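Local coordinates for arginase (Trypanosoma brucei brucei, PDB 4RHJ), which is of unknown function: an arginase-like protein that evolved without a binuclear manganese cluster, in a family generally assigned arginase or agmatinase activity, at residues Val183-Lys187 and Gly188-Gly192; Gly262-Thr266 and Arg267-His271; Asp299-Leu303 and Thr304-Leu308. One frame throughout, in Å; residues are numbered along the deposited sequence.

Contact 1: Val183-Lys187 and Gly188-Gly192; sequences VLLDK and GLLKG
L190 packs back against the end of the helix the chain has just left, and its branched end is the bump that fills the hollow between L184 and L185. CD2 of L190 presses on CB of L184 at 3.5 Å, the root of that side chain, while CB of L190 lies 3.8 Å from CD2 of L185, so each of the two leucines offers a different level to the same partner. The L185 and L190 chains pass each other at a slant. A second bump sits one residue earlier: CD1 of L189 reaches CD2 of L184 at 3.9 Å, the two side chains crossing at about a right angle, and CG of L189 packs 3.8 Å from CB of K187. L189 gets there because its CG stands beside the backbone N, opposite the carbonyl carbon (chi1 -59°), which turns the branch back along the helix end. Both fits depend on the reversal of the backbone at G188, which has positive phi. Its N donates to L185 O over 2.9 Å, from well above the carbonyl plane, and L189 N makes a weak but nearly straight bond of 3.4 Å to L184 O. Farther out, L184 and L190 both lean on I165 of strand 163-168, and L184 also meets L148 and V151 of helix 148-157, so the leucine cluster continues into the body of the domain. The whole turn is a Schellman motif closing helix 180-186, with apolar side chains meeting across it, at the point where a beta-alpha-beta crossover passes from helix into strand 190-196.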
loop_
_atom_site.group_PDB
_atom_site.type_symbol
_atom_site.label_atom_id
_atom_site.label_comp_id
_atom_site.label_asym_id
_atom_site.label_seq_id
_atom_site.Cartn_x
_atom_site.Cartn_y
_atom_site.Cartn_z
ATOM N N VAL A 183 -11.122 2.485 30.546
ATOM C CA VAL A 183 -10.838 2.914 31.902
ATOM C C VAL A 183 -11.186 4.385 32.074
ATOM O O VAL A 183 -11.695 4.796 33.113
ATOM C CB VAL A 183 -9.362 2.687 32.278
ATOM C CG1 VAL A 183 -9.068 3.246 33.661
ATOM C CG2 VAL A 183 -9.035 1.210 32.224
ATOM N N LEU A 184 -10.923 5.184 31.050
ATOM C CA LEU A 184 -11.153 6.614 31.164
ATOM C C LEU A 184 -12.638 6.930 31.134
ATOM O O LEU A 184 -13.122 7.702 31.952
ATOM C CB LEU A 184 -10.419 7.363 30.056
ATOM C CG LEU A 184 -8.902 7.215 30.149
ATOM C CD1 LEU A 184 -8.273 7.629 28.845
ATOM C CD2 LEU A 184 -8.361 8.012 31.314
ATOM N N LEU A 185 -13.347 6.335 30.180
ATOM C CA LEU A 185 -14.794 6.489 30.072
ATOM C C LEU A 185 -15.492 6.240 31.396
ATOM O O LEU A 185 -16.275 7.067 31.860
ATOM C CB LEU A 185 -15.349 5.543 29.008
ATOM C CG LEU A 185 -15.067 6.019 27.589
ATOM C CD1 LEU A 185 -15.453 4.956 26.599
ATOM C CD2 LEU A 185 -15.822 7.305 27.323
ATOM N N ASP A 186 -15.191 5.101 32.009
ATOM C CA ASP A 186 -15.854 4.712 33.239
ATOM C C ASP A 186 -15.478 5.608 34.401
ATOM O O ASP A 186 -16.191 5.662 35.402
ATOM C CB ASP A 186 -15.533 3.264 33.574
ATOM C CG ASP A 186 -16.315 2.294 32.730
ATOM O OD1 ASP A 186 -15.724 1.685 31.819
ATOM O OD2 ASP A 186 -17.529 2.151 32.969
ATOM N N LYS A 187 -14.355 6.307 34.271
ATOM C CA LYS A 187 -13.916 7.241 35.299
ATOM C C LYS A 187 -14.544 8.612 35.069
ATOM O O LYS A 187 -14.322 9.544 35.842
ATOM C CB LYS A 187 -12.388 7.342 35.328
ATOM C CG LYS A 187 -11.745 6.449 36.398
ATOM C CD LYS A 187 -10.233 6.640 36.496
ATOM C CE LYS A 187 -9.702 6.215 37.875
ATOM N NZ LYS A 187 -10.041 7.192 38.965
ATOM N N GLY A 188 -15.340 8.716 34.009
ATOM C CA GLY A 188 -16.004 9.956 33.657
ATOM C C GLY A 188 -15.035 11.105 33.515
ATOM O O GLY A 188 -15.349 12.243 33.853
ATOM N N LEU A 189 -13.840 10.797 33.036
ATOM C CA LEU A 189 -12.840 11.810 32.732
ATOM C C LEU A 189 -13.076 12.268 31.304
ATOM O O LEU A 189 -12.760 13.387 30.923
ATOM C CB LEU A 189 -11.422 11.252 32.910
ATOM C CG LEU A 189 -11.048 10.707 34.299
ATOM C CD1 LEU A 189 -9.630 10.181 34.305
ATOM C CD2 LEU A 189 -11.210 11.764 35.379
ATOM N N LEU A 190 -13.682 11.378 30.532
ATOM C CA LEU A 190 -13.917 11.596 29.118
ATOM C C LEU A 190 -15.309 12.135 28.856
ATOM O O LEU A 190 -16.303 11.458 29.117
ATOM C CB LEU A 190 -13.709 10.291 28.355
ATOM C CG LEU A 190 -12.425 10.222 27.543
ATOM C CD1 LEU A 190 -11.303 10.957 28.257
ATOM C CD2 LEU A 190 -12.045 8.779 27.251
ATOM N N LYS A 191 -15.379 13.352 28.331
ATOM C CA LYS A 191 -16.664 13.932 27.961
ATOM C C LYS A 191 -17.055 13.484 26.544
ATOM O O LYS A 191 -18.095 13.887 26.020
ATOM C CB LYS A 191 -16.615 15.459 28.057
ATOM C CG LYS A 191 -17.865 16.106 28.654
ATOM C CD LYS A 191 -17.895 16.008 30.183
ATOM C CE LYS A 191 -19.018 16.871 30.767
ATOM N NZ LYS A 191 -19.100 16.860 32.264
ATOM N N GLY A 192 -16.217 12.646 25.930
ATOM C CA GLY A 192 -16.510 12.100 24.613
ATOM C C GLY A 192 -15.372 11.331 23.963
ATOM O O GLY A 192 -14.210 11.639 24.198
#

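Contact 2: Gly262-Thr266 and Arg267-His271; sequences GGLST and RDLLH
Between S265 and D268 the backbone passes from the extended angles of L264 and S265 to helical ones at T266, the first residue of helix 266-274. Two bonds run in opposite directions between S265 and D268. S265 N donates to D268 OD2 over 2.8 Å at a nearly straight 171°, meeting the oxygen from above the carboxylate plane. In return D268 N donates to S265 OG at 3.1 Å; the hydroxyl is modelled rather close to the carboxylate, so its exact place is less sure. A chi1 of -63° swings the D268 carboxylate back toward the start of the helix, where S265 N can meet it. Next to the polar pair, CD2 of L264 lies 3.5 Å from CB of D268, the two side chains passing obliquely, and CD1 of L264 comes within 4.3 Å of CD1 of L269, a loose apolar touch between the hydrophobic staple positions N' and N4. The regular helix bonds begin here too, with L270 N reaching T266 O at 3.1 Å and L269 N making a weak bond to S265 O. R267 bends its chain so that CD1 of L270 rests over the centre of one guanidinium face, 3.8 Å above the plane. That group forms a salt bridge with D73, and its NE donates to G262 O of a neighbouring subunit, tying the helix start to the trimer interface. With serine at the N-cap and aspartate three residues on, each accepting the other's backbone N-H, this is a classic capping box.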
loop_
_atom_site.group_PDB
_atom_site.type_symbol
_atom_site.label_atom_id
_atom_site.label_comp_id
_atom_site.label_asym_id
_atom_site.label_seq_id
_atom_site.Cartn_x
_atom_site.Cartn_y
_atom_site.Cartn_z
ATOM N N GLY A 262 -7.493 -3.944 5.143
ATOM C CA GLY A 262 -8.556 -3.045 4.719
ATOM C C GLY A 262 -8.418 -1.669 5.339
ATOM O O GLY A 262 -9.388 -0.935 5.441
ATOM N N GLY A 263 -7.190 -1.316 5.719
ATOM C CA GLY A 263 -6.921 -0.138 6.530
ATOM C C GLY A 263 -6.584 1.155 5.814
ATOM O O GLY A 263 -6.772 1.311 4.613
ATOM N N LEU A 264 -6.103 2.110 6.594
ATOM C CA LEU A 264 -5.689 3.409 6.077
ATOM C C LEU A 264 -4.308 3.363 5.366
ATOM O O LEU A 264 -3.431 2.568 5.715
ATOM C CB LEU A 264 -5.668 4.439 7.232
ATOM C CG LEU A 264 -7.037 4.798 7.830
ATOM C CD1 LEU A 264 -6.974 5.782 8.986
ATOM C CD2 LEU A 264 -7.931 5.336 6.750
ATOM N N SER A 265 -4.135 4.201 4.350
ATOM C CA SER A 265 -2.812 4.466 3.822
ATOM C C SER A 265 -2.161 5.457 4.784
ATOM O O SER A 265 -2.849 6.028 5.644
ATOM C CB SER A 265 -2.871 4.993 2.376
ATOM O OG SER A 265 -3.530 6.241 2.220
ATOM N N THR A 266 -0.851 5.654 4.691
ATOM C CA THR A 266 -0.245 6.645 5.571
ATOM C C THR A 266 -0.869 8.018 5.286
ATOM O O THR A 266 -1.087 8.808 6.212
ATOM C CB THR A 266 1.272 6.730 5.417
ATOM O OG1 THR A 266 1.822 5.412 5.413
ATOM C CG2 THR A 266 1.864 7.533 6.568
ATOM N N ARG A 267 -1.189 8.263 4.017
ATOM C CA ARG A 267 -1.745 9.541 3.582
ATOM C C ARG A 267 -3.176 9.726 4.086
ATOM O O ARG A 267 -3.580 10.830 4.444
ATOM C CB ARG A 267 -1.688 9.653 2.052
ATOM C CG ARG A 267 -2.196 10.980 1.496
ATOM C CD ARG A 267 -1.574 12.166 2.228
ATOM N NE ARG A 267 -0.138 12.207 2.002
ATOM C CZ ARG A 267 0.671 13.161 2.457
ATOM N NH1 ARG A 267 0.199 14.172 3.177
ATOM N NH2 ARG A 267 1.961 13.106 2.180
ATOM N N ASP A 268 -3.940 8.640 4.114
ATOM C CA ASP A 268 -5.300 8.639 4.652
ATOM C C ASP A 268 -5.341 9.130 6.099
ATOM O O ASP A 268 -6.177 9.941 6.469
ATOM C CB ASP A 268 -5.918 7.233 4.572
ATOM C CG ASP A 268 -6.062 6.723 3.141
ATOM O OD1 ASP A 268 -6.006 7.540 2.201
ATOM O OD2 ASP A 268 -6.223 5.494 2.954
ATOM N N LEU A 269 -4.428 8.632 6.919
ATOM C CA LEU A 269 -4.369 9.046 8.305
ATOM C C LEU A 269 -3.954 10.506 8.410
ATOM O O LEU A 269 -4.601 11.276 9.098
ATOM C CB LEU A 269 -3.404 8.148 9.083
ATOM C CG LEU A 269 -3.255 8.366 10.590
ATOM C CD1 LEU A 269 -4.615 8.483 11.285
ATOM C CD2 LEU A 269 -2.394 7.246 11.210
ATOM N N LEU A 270 -2.909 10.889 7.682
ATOM C CA LEU A 270 -2.406 12.260 7.693
ATOM C C LEU A 270 -3.493 13.275 7.293
ATOM O O LEU A 270 -3.534 14.385 7.813
ATOM C CB LEU A 270 -1.181 12.387 6.771
ATOM C CG LEU A 270 0.151 11.720 7.161
ATOM C CD1 LEU A 270 1.239 11.847 6.050
ATOM C CD2 LEU A 270 0.687 12.237 8.501
ATOM N N HIS A 271 -4.382 12.880 6.387
ATOM C CA HIS A 271 -5.528 13.716 5.979
ATOM C C HIS A 271 -6.514 13.896 7.118
ATOM O O HIS A 271 -6.845 14.999 7.511
ATOM C CB HIS A 271 -6.247 13.090 4.769
ATOM C CG HIS A 271 -7.421 13.880 4.281
ATOM N ND1 HIS A 271 -7.318 14.807 3.271
ATOM C CD2 HIS A 271 -8.719 13.888 4.671
ATOM C CE1 HIS A 271 -8.506 15.354 3.055
ATOM N NE2 HIS A 271 -9.369 14.822 3.898
#

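Contact 3: Asp299-Leu303 and Thr304-Leu308; sequences DNVGL and TAIAL
V301 and I306 meet where the loop at 299-303 runs into helix 303-316, and the I306 side chain is the one to follow. Its CB lies 3.6 Å from L303 O, one turn back. From there a first torsion of -70° sends CG1 toward the incoming loop, where it meets both G302 O at 3.6 Å and CG1 of V301. The chain then runs on almost fully extended, and its tip, CD1, touches the same V301 methyl at 3.7 Å. V301 CG1 therefore bears on the last two carbons of the isoleucine, the two side chains crossing at about a right angle. Beyond the two segments, I306 packs on P259 of a neighbouring subunit, while V301 and A305 both lean on F64 of helix 62-66.

From L303 on the backbone is helical. I306 N donates to G302 O over 3.1 Å, nearly straight at 166°, and A307 N does the same to L303 O. CB of A305 lies 3.4 Å from G302 O. T304 turns its hydroxyl to partners beyond the turn: OG1 is hydrogen-bonded with D294 and with the backbone N of A255, fixing the helix start to D294 of the same loop and to A255 of the loop before helix 266-274. Upstream, D299 OD1 accepts from V301 N at 3.3 Å, which holds the chain bent just before it straightens toward the cap. An Asx turn thus leads into a helix whose N-cap is a glycine, G302, and the loop is joined to the first turn by a hydrophobic staple between V301 and I306.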
loop_
_atom_site.group_PDB
_atom_site.type_symbol
_atom_site.label_atom_id
_atom_site.label_comp_id
_atom_site.label_asym_id
_atom_site.label_seq_id
_atom_site.Cartn_x
_atom_site.Cartn_y
_atom_site.Cartn_z
ATOM N N ASP A 299 18.057 -3.352 3.656
ATOM C CA ASP A 299 19.018 -2.654 4.529
ATOM C C ASP A 299 18.582 -2.557 6.003
ATOM O O ASP A 299 19.214 -1.837 6.782
ATOM C CB ASP A 299 19.295 -1.250 3.982
ATOM C CG ASP A 299 18.187 -0.259 4.294
ATOM O OD1 ASP A 299 17.039 -0.666 4.538
ATOM O OD2 ASP A 299 18.475 0.955 4.302
ATOM N N ASN A 300 17.523 -3.297 6.363
ATOM C CA ASN A 300 16.999 -3.464 7.737
ATOM C C ASN A 300 16.143 -2.308 8.248
ATOM O O ASN A 300 15.992 -2.153 9.452
ATOM C CB ASN A 300 18.116 -3.687 8.774
ATOM C CG ASN A 300 19.202 -4.608 8.279
ATOM O OD1 ASN A 300 18.960 -5.473 7.434
ATOM N ND2 ASN A 300 20.412 -4.431 8.805
ATOM N N VAL A 301 15.578 -1.498 7.362
ATOM C CA VAL A 301 14.649 -0.457 7.826
ATOM C C VAL A 301 13.200 -1.001 7.813
ATOM O O VAL A 301 12.786 -1.723 6.904
ATOM C CB VAL A 301 14.787 0.853 6.987
ATOM C CG1 VAL A 301 13.731 1.851 7.375
ATOM C CG2 VAL A 301 16.130 1.492 7.236
ATOM N N GLY A 302 12.460 -0.713 8.872
ATOM C CA GLY A 302 11.105 -1.201 9.008
ATOM C C GLY A 302 10.142 -0.271 8.313
ATOM O O GLY A 302 10.188 0.948 8.501
ATOM N N LEU A 303 9.271 -0.852 7.499
ATOM C CA LEU A 303 8.165 -0.127 6.882
ATOM C C LEU A 303 7.321 0.657 7.899
ATOM O O LEU A 303 6.867 1.759 7.635
ATOM C CB LEU A 303 7.274 -1.105 6.123
ATOM C CG LEU A 303 7.508 -1.082 4.619
ATOM C CD1 LEU A 303 8.996 -1.240 4.292
ATOM C CD2 LEU A 303 6.671 -2.147 3.955
ATOM N N THR A 304 7.109 0.072 9.070
ATOM C CA THR A 304 6.278 0.703 10.087
ATOM C C THR A 304 6.995 1.856 10.747
ATOM O O THR A 304 6.369 2.825 11.179
ATOM C CB THR A 304 5.872 -0.288 11.145
ATOM O OG1 THR A 304 5.435 -1.488 10.498
ATOM C CG2 THR A 304 4.757 0.289 12.038
ATOM N N ALA A 305 8.313 1.740 10.831
ATOM C CA ALA A 305 9.125 2.822 11.383
ATOM C C ALA A 305 9.035 4.050 10.467
ATOM O O ALA A 305 8.838 5.176 10.931
ATOM C CB ALA A 305 10.546 2.387 11.543
ATOM N N ILE A 306 9.174 3.803 9.167
ATOM C CA ILE A 306 9.069 4.853 8.163
ATOM C C ILE A 306 7.716 5.543 8.302
ATOM O O ILE A 306 7.635 6.757 8.468
ATOM C CB ILE A 306 9.263 4.279 6.719
ATOM C CG1 ILE A 306 10.716 3.853 6.493
ATOM C CG2 ILE A 306 8.874 5.285 5.655
ATOM C CD1 ILE A 306 10.930 2.984 5.256
ATOM N N ALA A 307 6.663 4.745 8.271
ATOM C CA ALA A 307 5.297 5.242 8.361
ATOM C C ALA A 307 5.060 6.026 9.638
ATOM O O ALA A 307 4.539 7.128 9.618
ATOM C CB ALA A 307 4.326 4.082 8.279
ATOM N N LEU A 308 5.455 5.452 10.761
ATOM C CA LEU A 308 5.116 6.067 12.022
ATOM C C LEU A 308 5.963 7.274 12.301
ATOM O O LEU A 308 5.505 8.203 12.960
ATOM C CB LEU A 308 5.238 5.060 13.145
ATOM C CG LEU A 308 4.025 4.149 13.203
ATOM C CD1 LEU A 308 4.127 3.282 14.434
ATOM C CD2 LEU A 308 2.746 4.956 13.228
#

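Contacts 1, 2 and 3 follow one another along the chain, each at a junction of a helix with its flanking segment in a single parallel-sheet domain. Contact 1 marks the end of helix 180-186, whereas contacts 2 and 3 mark the starts of helices 266-274 and 303-316. Contact 1 stands apart, its centre about 27 Å from that of contact 2 and about 34 Å from that of contact 3, and on the other side of the chain's centre from contact 3. Contacts 2 and 3 are only about 16 Å apart between centres and touch through T266 and A307. Both also meet a neighbouring subunit, so these two helix starts build part of the trimer interface.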